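Local coordinates for BH0493 protein (PDB 2QEE) that binds zinc and is a putative amidohydrolase, probably using its metal centre to carry out a hydrolytic or related reaction, at the interface of chains A and B. Coordinates in Å, arbitrary orientation; residue numbers count along the deposited sequence, not the author numbering. Chains: chain A/B, BH0493 protein.

Contact 1: the interface of chains A and B. Residues chain A 383, 386, 397, 400-401; chain B 88-89, 91.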
loop_
_atom_site.group_PDB
_atom_site.type_symbol
_atom_site.label_atom_id
_atom_site.label_comp_id
_atom_site.label_asym_id
_atom_site.label_seq_id
_atom_site.Cartn_x
_atom_site.Cartn_y
_atom_site.Cartn_z
ATOM N N TYR A 383 1.195 -10.188 -20.983
ATOM C CA TYR A 383 1.419 -10.634 -22.365
ATOM C C TYR A 383 0.874 -9.617 -23.338
ATOM O O TYR A 383 1.493 -9.321 -24.364
ATOM C CB TYR A 383 0.773 -11.983 -22.654
ATOM C CG TYR A 383 1.432 -13.167 -22.005
ATOM C CD1 TYR A 383 2.804 -13.446 -22.223
ATOM C CD2 TYR A 383 0.692 -14.039 -21.219
ATOM C CE1 TYR A 383 3.423 -14.578 -21.652
ATOM C CE2 TYR A 383 1.287 -15.173 -20.641
ATOM C CZ TYR A 383 2.657 -15.431 -20.846
ATOM O OH TYR A 383 3.191 -16.572 -20.214
ATOM N N ILE A 386 3.309 -6.825 -23.998
ATOM C CA ILE A 386 4.427 -7.117 -24.927
ATOM C C ILE A 386 3.928 -7.423 -26.351
ATOM O O ILE A 386 4.622 -7.091 -27.330
ATOM C CB ILE A 386 5.413 -8.208 -24.399
ATOM C CG1 ILE A 386 4.714 -9.541 -24.113
ATOM C CG2 ILE A 386 6.197 -7.688 -23.169
ATOM C CD1 ILE A 386 5.742 -10.619 -23.717
ATOM N N GLU A 397 5.066 -21.020 -25.433
ATOM C CA GLU A 397 5.798 -20.160 -24.491
ATOM C C GLU A 397 4.938 -19.840 -23.259
ATOM O O GLU A 397 5.454 -19.835 -22.171
ATOM C CB GLU A 397 6.297 -18.907 -25.169
ATOM C CG GLU A 397 7.540 -19.246 -26.120
ATOM C CD GLU A 397 7.861 -18.155 -27.084
ATOM O OE1 GLU A 397 7.052 -17.225 -27.219
ATOM O OE2 GLU A 397 8.926 -18.261 -27.734
ATOM N N ARG A 400 4.930 -22.878 -21.004
ATOM C CA ARG A 400 6.187 -22.947 -20.315
ATOM C C ARG A 400 6.163 -21.978 -19.123
ATOM O O ARG A 400 6.576 -22.337 -18.017
ATOM C CB ARG A 400 7.301 -22.509 -21.287
ATOM C CG ARG A 400 8.703 -22.425 -20.651
ATOM C CD ARG A 400 9.631 -21.630 -21.553
ATOM N NE ARG A 400 9.100 -20.277 -21.771
ATOM C CZ ARG A 400 9.522 -19.440 -22.705
ATOM N NH1 ARG A 400 10.492 -19.830 -23.528
ATOM N NH2 ARG A 400 8.961 -18.231 -22.827
ATOM N N ASP A 401 5.780 -20.731 -19.366
ATOM C CA ASP A 401 5.916 -19.706 -18.299
ATOM C C ASP A 401 4.970 -20.113 -17.145
ATOM O O ASP A 401 5.292 -19.980 -15.954
ATOM C CB ASP A 401 5.519 -18.283 -18.793
ATOM C CG ASP A 401 6.401 -17.749 -19.945
ATOM O OD1 ASP A 401 7.583 -18.154 -20.098
ATOM O OD2 ASP A 401 5.858 -16.901 -20.683
ATOM N N ARG B 88 12.505 -17.394 -21.167
ATOM C CA ARG B 88 11.246 -16.963 -20.509
ATOM C C ARG B 88 10.671 -15.782 -21.288
ATOM O O ARG B 88 11.422 -15.041 -21.931
ATOM C CB ARG B 88 11.508 -16.518 -19.076
ATOM C CG ARG B 88 12.059 -17.602 -18.195
ATOM C CD ARG B 88 13.614 -17.521 -18.177
ATOM N NE ARG B 88 14.225 -18.780 -17.696
ATOM C CZ ARG B 88 15.555 -18.989 -17.683
ATOM N NH1 ARG B 88 16.395 -18.059 -18.136
ATOM N NH2 ARG B 88 16.034 -20.141 -17.228
ATOM N N SER B 89 9.352 -15.601 -21.221
ATOM C CA SER B 89 8.744 -14.417 -21.902
ATOM C C SER B 89 9.184 -13.142 -21.211
ATOM O O SER B 89 9.167 -13.080 -19.985
ATOM C CB SER B 89 7.221 -14.477 -21.987
ATOM O OG SER B 89 6.760 -15.611 -22.718
ATOM N N VAL B 91 8.223 -10.443 -19.932
ATOM C CA VAL B 91 7.013 -9.781 -19.417
ATOM C C VAL B 91 7.320 -8.739 -18.363
ATOM O O VAL B 91 6.444 -7.945 -18.051
ATOM C CB VAL B 91 6.007 -10.811 -18.802
ATOM C CG1 VAL B 91 5.323 -11.710 -19.861
ATOM C CG2 VAL B 91 6.715 -11.640 -17.729
HETATM O O HOH W 1 7.520 -15.251 -25.323
#

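Contact 2: the interface of chains A and B. Residues chain A 305, 309, 338, 342; chain B 305-306, 334-335.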
loop_
_atom_site.group_PDB
_atom_site.type_symbol
_atom_site.label_atom_id
_atom_site.label_comp_id
_atom_site.label_asym_id
_atom_site.label_seq_id
_atom_site.Cartn_x
_atom_site.Cartn_y
_atom_site.Cartn_z
ATOM N N ARG A 305 1.253 -6.426 4.703
ATOM C CA ARG A 305 1.097 -5.766 3.392
ATOM C C ARG A 305 2.317 -4.866 3.104
ATOM O O ARG A 305 2.788 -4.792 1.957
ATOM C CB ARG A 305 -0.185 -4.930 3.375
ATOM C CG ARG A 305 -0.407 -4.275 1.986
ATOM C CD ARG A 305 -1.616 -3.334 2.047
ATOM N NE ARG A 305 -1.943 -2.874 0.691
ATOM C CZ ARG A 305 -2.596 -1.750 0.441
ATOM N NH1 ARG A 305 -2.985 -0.957 1.473
ATOM N NH2 ARG A 305 -2.881 -1.447 -0.818
ATOM N N HIS A 309 6.335 -4.902 -1.140
ATOM C CA HIS A 309 7.098 -4.303 -2.239
ATOM C C HIS A 309 8.588 -4.431 -2.000
ATOM O O HIS A 309 9.334 -4.847 -2.894
ATOM C CB HIS A 309 6.693 -2.849 -2.433
ATOM C CG HIS A 309 7.527 -2.130 -3.444
ATOM N ND1 HIS A 309 8.713 -1.520 -3.105
ATOM C CD2 HIS A 309 7.381 -1.962 -4.782
ATOM C CE1 HIS A 309 9.248 -0.978 -4.190
ATOM N NE2 HIS A 309 8.468 -1.245 -5.223
ATOM N N GLU A 338 -2.402 -7.016 -6.218
ATOM C CA GLU A 338 -1.305 -6.033 -6.147
ATOM C C GLU A 338 0.051 -6.721 -5.982
ATOM O O GLU A 338 1.010 -6.329 -6.673
ATOM C CB GLU A 338 -1.519 -4.968 -5.066
ATOM C CG GLU A 338 -1.346 -5.422 -3.627
ATOM C CD GLU A 338 -1.496 -4.269 -2.634
ATOM O OE1 GLU A 338 -0.886 -4.318 -1.538
ATOM O OE2 GLU A 338 -2.231 -3.333 -2.957
ATOM N N MET A 342 3.183 -6.473 -8.755
ATOM C CA MET A 342 4.473 -5.871 -8.339
ATOM C C MET A 342 5.570 -6.941 -8.628
ATOM O O MET A 342 6.643 -6.632 -9.158
ATOM C CB MET A 342 4.510 -5.482 -6.836
ATOM C CG MET A 342 3.587 -4.299 -6.519
ATOM S SD MET A 342 3.889 -3.715 -4.832
ATOM C CE MET A 342 3.264 -5.156 -3.910
ATOM N N ARG B 305 7.575 2.307 -1.450
ATOM C CA ARG B 305 6.116 2.357 -1.740
ATOM C C ARG B 305 5.400 3.003 -0.520
ATOM O O ARG B 305 4.451 3.787 -0.680
ATOM C CB ARG B 305 5.573 0.926 -1.949
ATOM C CG ARG B 305 4.099 0.982 -2.264
ATOM C CD ARG B 305 3.591 -0.487 -2.337
ATOM N NE ARG B 305 2.196 -0.460 -2.801
ATOM C CZ ARG B 305 1.331 -1.428 -2.542
ATOM N NH1 ARG B 305 1.733 -2.500 -1.821
ATOM N NH2 ARG B 305 0.106 -1.353 -3.062
ATOM N N GLU B 306 5.887 2.709 0.685
ATOM C CA GLU B 306 5.189 3.082 1.897
ATOM C C GLU B 306 5.386 4.517 2.311
ATOM O O GLU B 306 4.774 4.961 3.299
ATOM C CB GLU B 306 5.620 2.148 3.040
ATOM C CG GLU B 306 5.106 0.698 2.899
ATOM C CD GLU B 306 5.627 -0.074 1.661
ATOM O OE1 GLU B 306 6.853 -0.111 1.404
ATOM O OE2 GLU B 306 4.753 -0.742 1.031
ATOM N N GLU B 334 1.911 -0.946 -11.762
ATOM C CA GLU B 334 1.046 -1.068 -10.561
ATOM C C GLU B 334 1.291 0.145 -9.646
ATOM O O GLU B 334 0.370 0.739 -9.118
ATOM C CB GLU B 334 1.353 -2.396 -9.865
ATOM C CG GLU B 334 0.600 -2.629 -8.535
ATOM C CD GLU B 334 -0.945 -2.771 -8.714
ATOM O OE1 GLU B 334 -1.415 -2.870 -9.863
ATOM O OE2 GLU B 334 -1.705 -2.858 -7.713
ATOM N N ILE B 335 2.541 0.562 -9.507
ATOM C CA ILE B 335 2.878 1.601 -8.565
ATOM C C ILE B 335 2.668 2.973 -9.208
ATOM O O ILE B 335 2.168 3.866 -8.542
ATOM C CB ILE B 335 4.292 1.406 -8.037
ATOM C CG1 ILE B 335 4.429 0.008 -7.359
ATOM C CG2 ILE B 335 4.661 2.579 -7.053
ATOM C CD1 ILE B 335 3.627 -0.112 -6.062
HETATM O O HOH W 2 8.798 -0.160 -0.622
HETATM O O HOH W 3 4.205 -3.254 -0.023
#

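Contact 3: the interface of chains A and B. Residues chain A 391-392, 397; chain B 81, 85-86, 90, 109, 112.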
loop_
_atom_site.group_PDB
_atom_site.type_symbol
_atom_site.label_atom_id
_atom_site.label_comp_id
_atom_site.label_asym_id
_atom_site.label_seq_id
_atom_site.Cartn_x
_atom_site.Cartn_y
_atom_site.Cartn_z
ATOM N N TRP A 391 6.044 -7.978 -29.865
ATOM C CA TRP A 391 6.533 -9.322 -29.585
ATOM C C TRP A 391 5.478 -10.352 -29.958
ATOM O O TRP A 391 4.261 -10.110 -29.843
ATOM C CB TRP A 391 6.834 -9.469 -28.104
ATOM C CG TRP A 391 7.586 -10.668 -27.705
ATOM C CD1 TRP A 391 7.098 -11.773 -27.040
ATOM C CD2 TRP A 391 8.988 -10.878 -27.858
ATOM N NE1 TRP A 391 8.115 -12.645 -26.773
ATOM C CE2 TRP A 391 9.287 -12.139 -27.273
ATOM C CE3 TRP A 391 10.017 -10.133 -28.449
ATOM C CZ2 TRP A 391 10.572 -12.668 -27.259
ATOM C CZ3 TRP A 391 11.294 -10.645 -28.412
ATOM C CH2 TRP A 391 11.567 -11.910 -27.838
ATOM N N GLU A 392 5.937 -11.487 -30.468
ATOM C CA GLU A 392 5.000 -12.582 -30.760
ATOM C C GLU A 392 5.145 -13.664 -29.699
ATOM O O GLU A 392 6.176 -14.333 -29.608
ATOM C CB GLU A 392 5.270 -13.164 -32.147
ATOM C CG GLU A 392 4.834 -12.260 -33.317
ATOM C CD GLU A 392 4.800 -12.982 -34.691
ATOM O OE1 GLU A 392 3.835 -12.724 -35.450
ATOM O OE2 GLU A 392 5.720 -13.787 -35.009
ATOM N N GLU A 397 5.066 -21.020 -25.433
ATOM C CA GLU A 397 5.798 -20.160 -24.491
ATOM C C GLU A 397 4.938 -19.840 -23.259
ATOM O O GLU A 397 5.454 -19.835 -22.171
ATOM C CB GLU A 397 6.297 -18.907 -25.169
ATOM C CG GLU A 397 7.540 -19.246 -26.120
ATOM C CD GLU A 397 7.861 -18.155 -27.084
ATOM O OE1 GLU A 397 7.052 -17.225 -27.219
ATOM O OE2 GLU A 397 8.926 -18.261 -27.734
ATOM N N TRP B 81 19.601 -11.426 -23.496
ATOM C CA TRP B 81 18.556 -11.673 -24.490
ATOM C C TRP B 81 18.079 -13.109 -24.388
ATOM O O TRP B 81 16.862 -13.374 -24.273
ATOM C CB TRP B 81 19.097 -11.347 -25.912
ATOM C CG TRP B 81 18.112 -11.493 -27.010
ATOM C CD1 TRP B 81 18.036 -12.521 -27.914
ATOM C CD2 TRP B 81 17.041 -10.583 -27.352
ATOM N NE1 TRP B 81 16.975 -12.317 -28.768
ATOM C CE2 TRP B 81 16.382 -11.121 -28.479
ATOM C CE3 TRP B 81 16.605 -9.356 -26.832
ATOM C CZ2 TRP B 81 15.282 -10.494 -29.089
ATOM C CZ3 TRP B 81 15.516 -8.736 -27.430
ATOM C CH2 TRP B 81 14.875 -9.301 -28.570
ATOM N N PHE B 85 14.427 -13.122 -22.634
ATOM C CA PHE B 85 13.516 -12.947 -23.742
ATOM C C PHE B 85 13.187 -14.257 -24.448
ATOM O O PHE B 85 12.079 -14.470 -24.914
ATOM C CB PHE B 85 14.116 -11.940 -24.743
ATOM C CG PHE B 85 14.237 -10.527 -24.204
ATOM C CD1 PHE B 85 13.338 -9.530 -24.613
ATOM C CD2 PHE B 85 15.252 -10.199 -23.297
ATOM C CE1 PHE B 85 13.456 -8.204 -24.126
ATOM C CE2 PHE B 85 15.397 -8.893 -22.793
ATOM C CZ PHE B 85 14.510 -7.882 -23.209
ATOM N N ILE B 86 14.194 -15.119 -24.570
ATOM C CA ILE B 86 14.024 -16.405 -25.260
ATOM C C ILE B 86 13.592 -17.579 -24.360
ATOM O O ILE B 86 12.627 -18.280 -24.684
ATOM C CB ILE B 86 15.327 -16.760 -26.057
ATOM C CG1 ILE B 86 15.752 -15.571 -26.945
ATOM C CG2 ILE B 86 15.100 -18.007 -26.851
ATOM C CD1 ILE B 86 14.664 -14.972 -27.889
ATOM N N PRO B 90 9.537 -12.090 -22.006
ATOM C CA PRO B 90 10.048 -10.813 -21.513
ATOM C C PRO B 90 8.921 -9.933 -20.952
ATOM O O PRO B 90 8.695 -8.815 -21.425
ATOM C CB PRO B 90 10.604 -10.126 -22.775
ATOM C CG PRO B 90 9.902 -10.750 -23.945
ATOM C CD PRO B 90 9.513 -12.170 -23.490
ATOM N N PRO B 109 10.178 -6.393 -33.251
ATOM C CA PRO B 109 10.451 -7.443 -32.255
ATOM C C PRO B 109 9.963 -8.829 -32.611
ATOM O O PRO B 109 10.434 -9.781 -32.030
ATOM C CB PRO B 109 9.700 -6.944 -31.007
ATOM C CG PRO B 109 9.733 -5.481 -31.125
ATOM C CD PRO B 109 9.485 -5.247 -32.635
ATOM N N ARG B 112 12.701 -11.335 -33.493
ATOM C CA ARG B 112 13.738 -11.629 -32.497
ATOM C C ARG B 112 15.176 -11.509 -33.057
ATOM O O ARG B 112 16.110 -12.139 -32.570
ATOM C CB ARG B 112 13.496 -13.003 -31.859
ATOM C CG ARG B 112 12.063 -13.070 -31.283
ATOM C CD ARG B 112 11.844 -14.320 -30.479
ATOM N NE ARG B 112 10.435 -14.436 -30.115
ATOM C CZ ARG B 112 9.958 -15.425 -29.389
ATOM N NH1 ARG B 112 10.774 -16.405 -29.007
ATOM N NH2 ARG B 112 8.655 -15.456 -29.086
HETATM O O HOH W 4 8.868 -12.115 -30.995
HETATM O O HOH W 5 11.266 -19.109 -26.919
#

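Contact 1: the interface of chains A and B
The hydroxyl of B:Ser89 is handed directly to the carboxylate of A:Asp401: OG donates to OD2 over 2.6 Å, on the syn lone pair. The anti lone pair of that same oxygen is taken from within chain A by the phenol of A:Tyr383, whose OH lies 2.7 Å from A:Asp401 OD2. Two hydroxyls, one from each chain, therefore fix one carboxylate oxygen. The other, OD1, is held by A:Arg400 through NE and NH2 from one face of the carboxylate plane, and this salt bridge is likely to keep A:Asp401 charged. The backbone N of B:Ser89 adds a weak bond to OD1.

One water extends the polar network, standing 2.7 Å from B:Ser89 OG and 2.8 Å from A:Glu397 OE1.

The A:Arg400 chain bends at chi3 (59°), and its guanidinium lays one face over CA of B:Arg88, with CZ 3.7 Å from that atom. B:Ser89 CB sits in plane at the edge of the A:Tyr383 ring. Farther along, B:Val91 CG1 meets A:Tyr383 CD1 at 3.9 Å and A:Ile386 CD1 at 4.0 Å.

The patch docks a loop of chain B against helices 363-388 and 395-414 of chain A, probably helping to hold the subunits together.

Contact 2: the interface of chains A and B
B:Arg305 reaches across to A:Glu338 end-on, its NH1 3.2 Å from OE1 and its NH2 3.1 Å from OE2. Both oxygens of A:Glu338 lie in the guanidinium plane of B:Arg305, but the carboxylate is turned 69° from that plane, so the nitrogens arrive from above it. A:Arg305 meets the carboxylate of A:Glu338 differently, side-on and on the syn side, with NE 2.9 Å from OE1 and NH2 2.9 Å from OE2. The two guanidinium planes stand 85° apart, and on OE1 the two arginines use opposite faces of the carboxylate. Each oxygen thus accepts from both chains, and the shared negative charge probably offsets the two arginines. Replacing A:Glu338 by an alanine is likely to leave the paired guanidinium groups without their common counter-charge and B:Arg305 without its salt bridge across the interface.

Fully stretched from CG to NE, with CG opposite the backbone N (chi1 -179°), B:Arg305 runs across a surface made by A:His309, whose CB packs 3.9 Å from B:Arg305 CD, and A:Met342. The sulfur of A:Met342 covers one guanidinium face near the rim and also touches B:Ile335 CD1. B:Glu334, a residue known to bind metal in this protein though it carries none here, lays its CG against CG of A:Met342.

Two waters join the chains: one links A:His309 ND1, B:Arg305 N and B:Glu306 OE1, while the other, 3.1 Å from B:Arg305 NH1, also touches A:Arg305 O, A:His309 N and B:Glu306 OE2.

Contact 3: the interface of chains A and B
The loop between helices 363-388 and 395-414 of chain A plugs A:Trp391 into chain B, the indole sandwiched between B:Arg112 and B:Pro90. With chi1 at -168°, CG points away from the backbone N and the ring projects into the partner. The guanidinium of B:Arg112 lies almost parallel to one indole face, the planes 4° apart, and NE sits 3.8 Å from the centroid of the six-membered ring in a cation-pi contact. B:Pro90 CG presses on the opposite face, 3.9 Å from the centre of the A:Trp391 five-membered ring. A:Trp391 CZ3 meets B:Trp81 CH2 at 3.8 Å and A:Trp391 CH2 meets B:Phe85 CB at 4.0 Å.

The stacked arginine spends its N-H groups in its own plane. End-on, it faces A:Glu397: B:Arg112 NH1 bonds to OE2 at 2.9 Å and B:Arg112 NH2 to OE1 at 3.0 Å, the carboxylate nearly coplanar with it. B:Arg112 NH2 also bonds to the backbone O of A:Glu392 at 2.8 Å, almost straight along its carbonyl. NE turns to a water shared with A:Glu392 N and B:Pro109 O, and another water joins A:Glu397 OE2 to B:Ile86 O. A:Glu392 is poorly ordered, so its two bonds are less certain. Together the bonds should fix the guanidinium's rotation and keep it flat on the indole.

Chain B receives the indole at the end of helix 73-86, the following loop, and in and just after 3-10 helix 109-111.

Contacts 1 and 3 are neighbours, their C-alpha centres about 8 Å apart, and share A:Glu397, which serves the water bridge of contact 1 and the salt bridge of contact 3. Both use helix 395-414 of chain A and the loop after helix 73-86 of chain B, forming one stretch. Contact 2 stands apart, its C-alpha centre about 22 Å from that of contact 1 and about 27 Å from that of contact 3, and uses 3-10 helix 305-307 and helix 333-347 from both chains, with helix 308-317 of chain A. Such spaced footholds would probably help resist rocking within the deposited three-chain assembly, perhaps the biological one.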